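PDB 4DZ4: agmatinase from Burkholderia thailandensis, which probably hydrolyses agmatine to putrescine and urea, as a two-manganese enzyme of the arginase family. Local coordinates for residues Gly11-Ser23 / Glu26-Tyr40. Residues are numbered along the deposited sequence; the frame is centred on the assembly and turned at random.
Sequences GDGAIRRPSVYGS and ENTYAGVLSFMRRNY. With EDO (1,2-ethanediol), chain Y.
Two stacked guanidinium groups, those of Arg17 and Arg38, mark one end of this contact: their planes are 10° apart and their centres 3.9 Å. The carbonyl oxygens at their edges probably offset the like charges. Arg17 NH2 donates to Arg37 O at 2.7 Å, almost straight, and also to Asn39 OD1, in the amide carbonyl plane. The bends of Arg38 at chi2 and chi3 (-62°) bring its end round to Gly22 O, which NH1 and NH2 grip end-on, while NH1 also reaches Val20 O. Asn39 ND2 donates to Ser19 O from above the carbonyl plane.

At the other end, carboxylates receive backbone N-H groups. Glu26, folded at chi2 (-89°), offers OE1 to Asp12 N and OE2 to Gly13 N, each at 2.9 Å, on the syn side but tilted out of the carboxylate plane. Asp12 OD1 accepts from Val32 N at 2.8 Å; its OD2 forms a salt bridge with Arg42 of a second subunit.

The apolar contacts are few and centre on Val32. Ala14 CB meets Val32 CG1 at 3.9 Å, and Ile15 CD1 touches Val32 CG2.

Between backbones, Tyr40 N donates to Ala14 O, joining the helical turn about 13-16 to 39-40, the sheet's outermost strand within the chain. The arrangement is an N-terminal loop region packed beside the first strand of the parallel arginase-fold sheet, at a subunit interface and away from the manganese site.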
loop_
_atom_site.group_PDB
_atom_site.type_symbol
_atom_site.label_atom_id
_atom_site.label_comp_id
_atom_site.label_asym_id
_atom_site.label_seq_id
_atom_site.Cartn_x
_atom_site.Cartn_y
_atom_site.Cartn_z
ATOM N N GLY B 11 -28.899 -12.901 2.743
ATOM C CA GLY B 11 -27.798 -12.786 1.787
ATOM C C GLY B 11 -28.240 -12.577 0.351
ATOM O O GLY B 11 -29.255 -13.132 -0.088
ATOM N N ASP B 12 -27.479 -11.771 -0.378
ATOM C CA ASP B 12 -27.624 -11.609 -1.837
ATOM C C ASP B 12 -28.979 -11.033 -2.220
ATOM O O ASP B 12 -29.558 -11.402 -3.229
ATOM C CB ASP B 12 -27.357 -12.944 -2.560
ATOM C CG ASP B 12 -25.930 -13.392 -2.401
ATOM O OD1 ASP B 12 -25.050 -12.535 -2.567
ATOM O OD2 ASP B 12 -25.702 -14.593 -2.147
ATOM N N GLY B 13 -29.464 -10.105 -1.406
ATOM C CA GLY B 13 -30.734 -9.421 -1.685
ATOM C C GLY B 13 -30.798 -8.737 -3.050
ATOM O O GLY B 13 -31.855 -8.729 -3.661
ATOM N N ALA B 14 -29.667 -8.203 -3.537
ATOM C CA ALA B 14 -29.606 -7.505 -4.819
ATOM C C ALA B 14 -30.087 -8.355 -6.005
ATOM O O ALA B 14 -30.538 -7.821 -7.032
ATOM C CB ALA B 14 -28.175 -7.007 -5.058
ATOM N N ILE B 15 -30.000 -9.675 -5.870
ATOM C CA ILE B 15 -30.363 -10.581 -6.949
ATOM C C ILE B 15 -31.552 -11.482 -6.590
ATOM O O ILE B 15 -32.038 -12.207 -7.446
ATOM C CB ILE B 15 -29.144 -11.427 -7.457
ATOM C CG1 ILE B 15 -28.588 -12.379 -6.364
ATOM C CG2 ILE B 15 -28.075 -10.484 -8.053
ATOM C CD1 ILE B 15 -27.619 -13.466 -6.859
ATOM N N ARG B 16 -31.989 -11.438 -5.330
ATOM C CA ARG B 16 -33.029 -12.338 -4.815
ATOM C C ARG B 16 -34.353 -11.633 -4.472
ATOM O O ARG B 16 -35.438 -12.242 -4.568
ATOM C CB ARG B 16 -32.534 -13.097 -3.571
ATOM C CG ARG B 16 -31.378 -14.068 -3.814
ATOM C CD ARG B 16 -30.886 -14.641 -2.481
ATOM N NE ARG B 16 -31.862 -15.563 -1.900
ATOM C CZ ARG B 16 -31.887 -15.968 -0.624
ATOM N NH1 ARG B 16 -30.986 -15.524 0.253
ATOM N NH2 ARG B 16 -32.811 -16.844 -0.221
ATOM N N ARG B 17 -34.299 -10.378 -4.040
ATOM C CA ARG B 17 -35.542 -9.677 -3.653
ATOM C C ARG B 17 -36.534 -9.536 -4.812
ATOM O O ARG B 17 -36.212 -9.008 -5.867
ATOM C CB ARG B 17 -35.249 -8.285 -3.067
ATOM C CG ARG B 17 -34.961 -8.272 -1.575
ATOM C CD ARG B 17 -35.009 -6.849 -1.015
ATOM N NE ARG B 17 -34.210 -6.024 -1.892
ATOM C CZ ARG B 17 -32.914 -5.800 -1.756
ATOM N NH1 ARG B 17 -32.218 -6.295 -0.729
ATOM N NH2 ARG B 17 -32.309 -5.082 -2.683
ATOM N N PRO B 18 -37.776 -9.975 -4.595
ATOM C CA PRO B 18 -38.780 -9.914 -5.649
ATOM C C PRO B 18 -39.338 -8.503 -5.899
ATOM O O PRO B 18 -39.886 -8.269 -6.965
ATOM C CB PRO B 18 -39.905 -10.815 -5.117
ATOM C CG PRO B 18 -39.724 -10.806 -3.629
ATOM C CD PRO B 18 -38.240 -10.703 -3.399
ATOM N N SER B 19 -39.238 -7.602 -4.923
ATOM C CA SER B 19 -39.794 -6.240 -5.013
ATOM C C SER B 19 -38.661 -5.228 -4.976
ATOM O O SER B 19 -37.592 -5.525 -4.439
ATOM C CB SER B 19 -40.743 -5.980 -3.834
ATOM O OG SER B 19 -40.991 -4.597 -3.586
ATOM N N VAL B 20 -38.926 -4.040 -5.532
ATOM C CA VAL B 20 -37.969 -2.917 -5.460
ATOM C C VAL B 20 -37.852 -2.315 -4.064
ATOM O O VAL B 20 -36.855 -1.656 -3.772
ATOM C CB VAL B 20 -38.308 -1.780 -6.474
ATOM C CG1 VAL B 20 -38.082 -2.265 -7.904
ATOM C CG2 VAL B 20 -39.709 -1.223 -6.270
ATOM N N TYR B 21 -38.855 -2.541 -3.212
ATOM C CA TYR B 21 -38.868 -2.055 -1.830
ATOM C C TYR B 21 -38.256 -3.031 -0.849
ATOM O O TYR B 21 -38.291 -4.243 -1.079
ATOM C CB TYR B 21 -40.314 -1.798 -1.396
ATOM C CG TYR B 21 -40.922 -0.659 -2.162
ATOM C CD1 TYR B 21 -40.563 0.656 -1.880
ATOM C CD2 TYR B 21 -41.847 -0.886 -3.176
ATOM C CE1 TYR B 21 -41.103 1.716 -2.591
ATOM C CE2 TYR B 21 -42.400 0.167 -3.871
ATOM C CZ TYR B 21 -42.013 1.469 -3.586
ATOM O OH TYR B 21 -42.579 2.517 -4.280
ATOM N N GLY B 22 -37.679 -2.489 0.226
ATOM C CA GLY B 22 -37.268 -3.282 1.388
ATOM C C GLY B 22 -35.804 -3.643 1.415
ATOM O O GLY B 22 -35.171 -3.740 0.375
ATOM N N SER B 23 -35.267 -3.833 2.621
ATOM C CA SER B 23 -33.903 -4.327 2.803
ATOM C C SER B 23 -33.934 -5.791 3.199
ATOM O O SER B 23 -34.979 -6.319 3.602
ATOM C CB SER B 23 -33.200 -3.546 3.899
ATOM O OG SER B 23 -33.141 -2.176 3.557
ATOM N N GLU B 26 -27.730 -9.067 5.267
ATOM C CA GLU B 26 -26.470 -9.458 4.619
ATOM C C GLU B 26 -25.361 -9.639 5.654
ATOM O O GLU B 26 -25.348 -8.948 6.666
ATOM C CB GLU B 26 -25.997 -8.362 3.633
ATOM C CG GLU B 26 -27.028 -8.026 2.565
ATOM C CD GLU B 26 -26.924 -8.883 1.309
ATOM O OE1 GLU B 26 -26.133 -9.860 1.258
ATOM O OE2 GLU B 26 -27.668 -8.575 0.349
ATOM N N ASN B 27 -24.442 -10.572 5.418
ATOM C CA ASN B 27 -23.116 -10.470 6.033
ATOM C C ASN B 27 -22.382 -9.324 5.332
ATOM O O ASN B 27 -22.307 -9.283 4.109
ATOM C CB ASN B 27 -22.354 -11.794 5.934
ATOM C CG ASN B 27 -22.831 -12.815 6.968
ATOM O OD1 ASN B 27 -23.406 -12.456 8.012
ATOM N ND2 ASN B 27 -22.593 -14.093 6.687
ATOM N N THR B 28 -21.919 -8.344 6.106
ATOM C CA THR B 28 -21.412 -7.097 5.505
ATOM C C THR B 28 -20.242 -7.352 4.542
ATOM O O THR B 28 -20.100 -6.652 3.535
ATOM C CB THR B 28 -21.027 -6.093 6.621
ATOM O OG1 THR B 28 -22.094 -6.046 7.582
ATOM C CG2 THR B 28 -20.832 -4.679 6.054
ATOM N N TYR B 29 -19.446 -8.384 4.864
ATOM C CA TYR B 29 -18.232 -8.809 4.142
ATOM C C TYR B 29 -18.510 -9.776 2.983
ATOM O O TYR B 29 -17.582 -10.308 2.409
ATOM C CB TYR B 29 -17.242 -9.491 5.122
ATOM C CG TYR B 29 -17.919 -10.471 6.080
ATOM C CD1 TYR B 29 -18.142 -11.810 5.711
ATOM C CD2 TYR B 29 -18.313 -10.061 7.353
ATOM C CE1 TYR B 29 -18.741 -12.709 6.592
ATOM C CE2 TYR B 29 -18.922 -10.932 8.240
ATOM C CZ TYR B 29 -19.144 -12.251 7.858
ATOM O OH TYR B 29 -19.757 -13.115 8.732
ATOM N N ALA B 30 -19.774 -10.000 2.648
ATOM C CA ALA B 30 -20.102 -10.900 1.538
ATOM C C ALA B 30 -21.325 -10.363 0.800
ATOM O O ALA B 30 -21.772 -9.232 1.050
ATOM C CB ALA B 30 -20.342 -12.318 2.060
ATOM N N GLY B 31 -21.879 -11.171 -0.096
ATOM C CA GLY B 31 -23.119 -10.793 -0.771
ATOM C C GLY B 31 -22.929 -9.941 -2.013
ATOM O O GLY B 31 -21.922 -9.245 -2.154
ATOM N N VAL B 32 -23.914 -9.959 -2.918
ATOM C CA VAL B 32 -23.769 -9.210 -4.194
ATOM C C VAL B 32 -23.593 -7.713 -3.909
ATOM O O VAL B 32 -24.310 -7.133 -3.099
ATOM C CB VAL B 32 -24.939 -9.457 -5.149
ATOM C CG1 VAL B 32 -24.821 -8.543 -6.373
ATOM C CG2 VAL B 32 -24.977 -10.918 -5.585
ATOM N N LEU B 33 -22.578 -7.118 -4.547
ATOM C CA LEU B 33 -22.155 -5.750 -4.231
ATOM C C LEU B 33 -22.786 -4.693 -5.165
ATOM O O LEU B 33 -22.077 -3.913 -5.813
ATOM C CB LEU B 33 -20.612 -5.653 -4.301
ATOM C CG LEU B 33 -19.821 -6.582 -3.362
ATOM C CD1 LEU B 33 -18.327 -6.594 -3.715
ATOM C CD2 LEU B 33 -20.041 -6.227 -1.879
ATOM N N SER B 34 -24.120 -4.627 -5.212
ATOM C CA SER B 34 -24.771 -3.473 -5.862
ATOM C C SER B 34 -24.770 -2.298 -4.881
ATOM O O SER B 34 -24.467 -2.472 -3.696
ATOM C CB SER B 34 -26.214 -3.820 -6.226
ATOM O OG SER B 34 -26.901 -4.094 -5.015
ATOM N N PHE B 35 -25.078 -1.097 -5.358
ATOM C CA PHE B 35 -25.026 0.039 -4.466
ATOM C C PHE B 35 -26.067 -0.071 -3.353
ATOM O O PHE B 35 -27.254 -0.172 -3.619
ATOM C CB PHE B 35 -25.185 1.391 -5.180
ATOM C CG PHE B 35 -25.050 2.542 -4.230
ATOM C CD1 PHE B 35 -23.775 2.965 -3.812
ATOM C CD2 PHE B 35 -26.188 3.137 -3.670
ATOM C CE1 PHE B 35 -23.658 3.990 -2.877
ATOM C CE2 PHE B 35 -26.079 4.165 -2.743
ATOM C CZ PHE B 35 -24.810 4.591 -2.336
ATOM N N MET B 36 -25.603 -0.050 -2.110
ATOM C CA MET B 36 -26.460 -0.236 -0.923
ATOM C C MET B 36 -27.371 -1.452 -1.077
ATOM O O MET B 36 -28.511 -1.475 -0.580
ATOM C CB MET B 36 -27.240 1.057 -0.557
ATOM C CG MET B 36 -26.338 2.048 0.165
ATOM S SD MET B 36 -27.180 3.547 0.635
ATOM C CE MET B 36 -27.997 2.985 2.134
ATOM N N ARG B 37 -26.847 -2.479 -1.745
ATOM C CA ARG B 37 -27.550 -3.769 -1.941
ATOM C C ARG B 37 -28.858 -3.691 -2.708
ATOM O O ARG B 37 -29.642 -4.633 -2.644
ATOM C CB ARG B 37 -27.826 -4.500 -0.603
ATOM C CG ARG B 37 -26.642 -4.531 0.364
ATOM C CD ARG B 37 -25.464 -5.311 -0.202
ATOM N NE ARG B 37 -24.546 -5.589 0.908
ATOM C CZ ARG B 37 -23.569 -6.486 0.874
ATOM N NH1 ARG B 37 -23.325 -7.174 -0.235
ATOM N NH2 ARG B 37 -22.838 -6.700 1.965
ATOM N N ARG B 38 -29.111 -2.579 -3.388
ATOM C CA ARG B 38 -30.355 -2.409 -4.117
ATOM C C ARG B 38 -30.488 -3.390 -5.296
ATOM O O ARG B 38 -29.489 -3.919 -5.825
ATOM C CB ARG B 38 -30.545 -0.939 -4.554
ATOM C CG ARG B 38 -30.684 0.066 -3.408
ATOM C CD ARG B 38 -31.291 -0.530 -2.122
ATOM N NE ARG B 38 -32.636 -1.023 -2.302
ATOM C CZ ARG B 38 -33.239 -1.886 -1.480
ATOM N NH1 ARG B 38 -34.458 -2.252 -1.759
ATOM N NH2 ARG B 38 -32.612 -2.413 -0.417
ATOM N N ASN B 39 -31.731 -3.676 -5.685
ATOM C CA ASN B 39 -31.933 -4.651 -6.761
ATOM C C ASN B 39 -31.145 -4.279 -8.011
ATOM O O ASN B 39 -31.248 -3.148 -8.493
ATOM C CB ASN B 39 -33.396 -4.720 -7.175
ATOM C CG ASN B 39 -34.289 -5.282 -6.089
ATOM O OD1 ASN B 39 -33.869 -5.516 -4.965
ATOM N ND2 ASN B 39 -35.549 -5.518 -6.441
ATOM N N TYR B 40 -30.383 -5.238 -8.537
ATOM C CA TYR B 40 -29.820 -5.114 -9.886
ATOM C C TYR B 40 -30.888 -5.387 -10.931
ATOM O O TYR B 40 -31.392 -6.518 -11.045
ATOM C CB TYR B 40 -28.710 -6.149 -10.088
ATOM C CG TYR B 40 -27.301 -5.702 -9.767
ATOM C CD1 TYR B 40 -26.821 -4.425 -10.128
ATOM C CD2 TYR B 40 -26.412 -6.593 -9.160
ATOM C CE1 TYR B 40 -25.512 -4.053 -9.835
ATOM C CE2 TYR B 40 -25.080 -6.237 -8.905
ATOM C CZ TYR B 40 -24.649 -4.982 -9.246
ATOM O OH TYR B 40 -23.346 -4.646 -8.987
HETATM C C1 EDO Y . -26.030 -5.078 5.116
HETATM O O1 EDO Y . -27.380 -5.497 4.893
HETATM C C2 EDO Y . -25.479 -5.479 6.479
HETATM O O2 EDO Y . -24.419 -6.400 6.351
HETATM O O HOH W 1 -26.929 -8.308 -2.270
HETATM O O HOH W 2 -33.023 -7.953 -9.180
HETATM O O HOH W 3 -29.678 -6.986 0.730
HETATM O O HOH W 4 -35.696 0.420 -2.797
HETATM O O HOH W 5 -34.169 -2.234 -4.947
#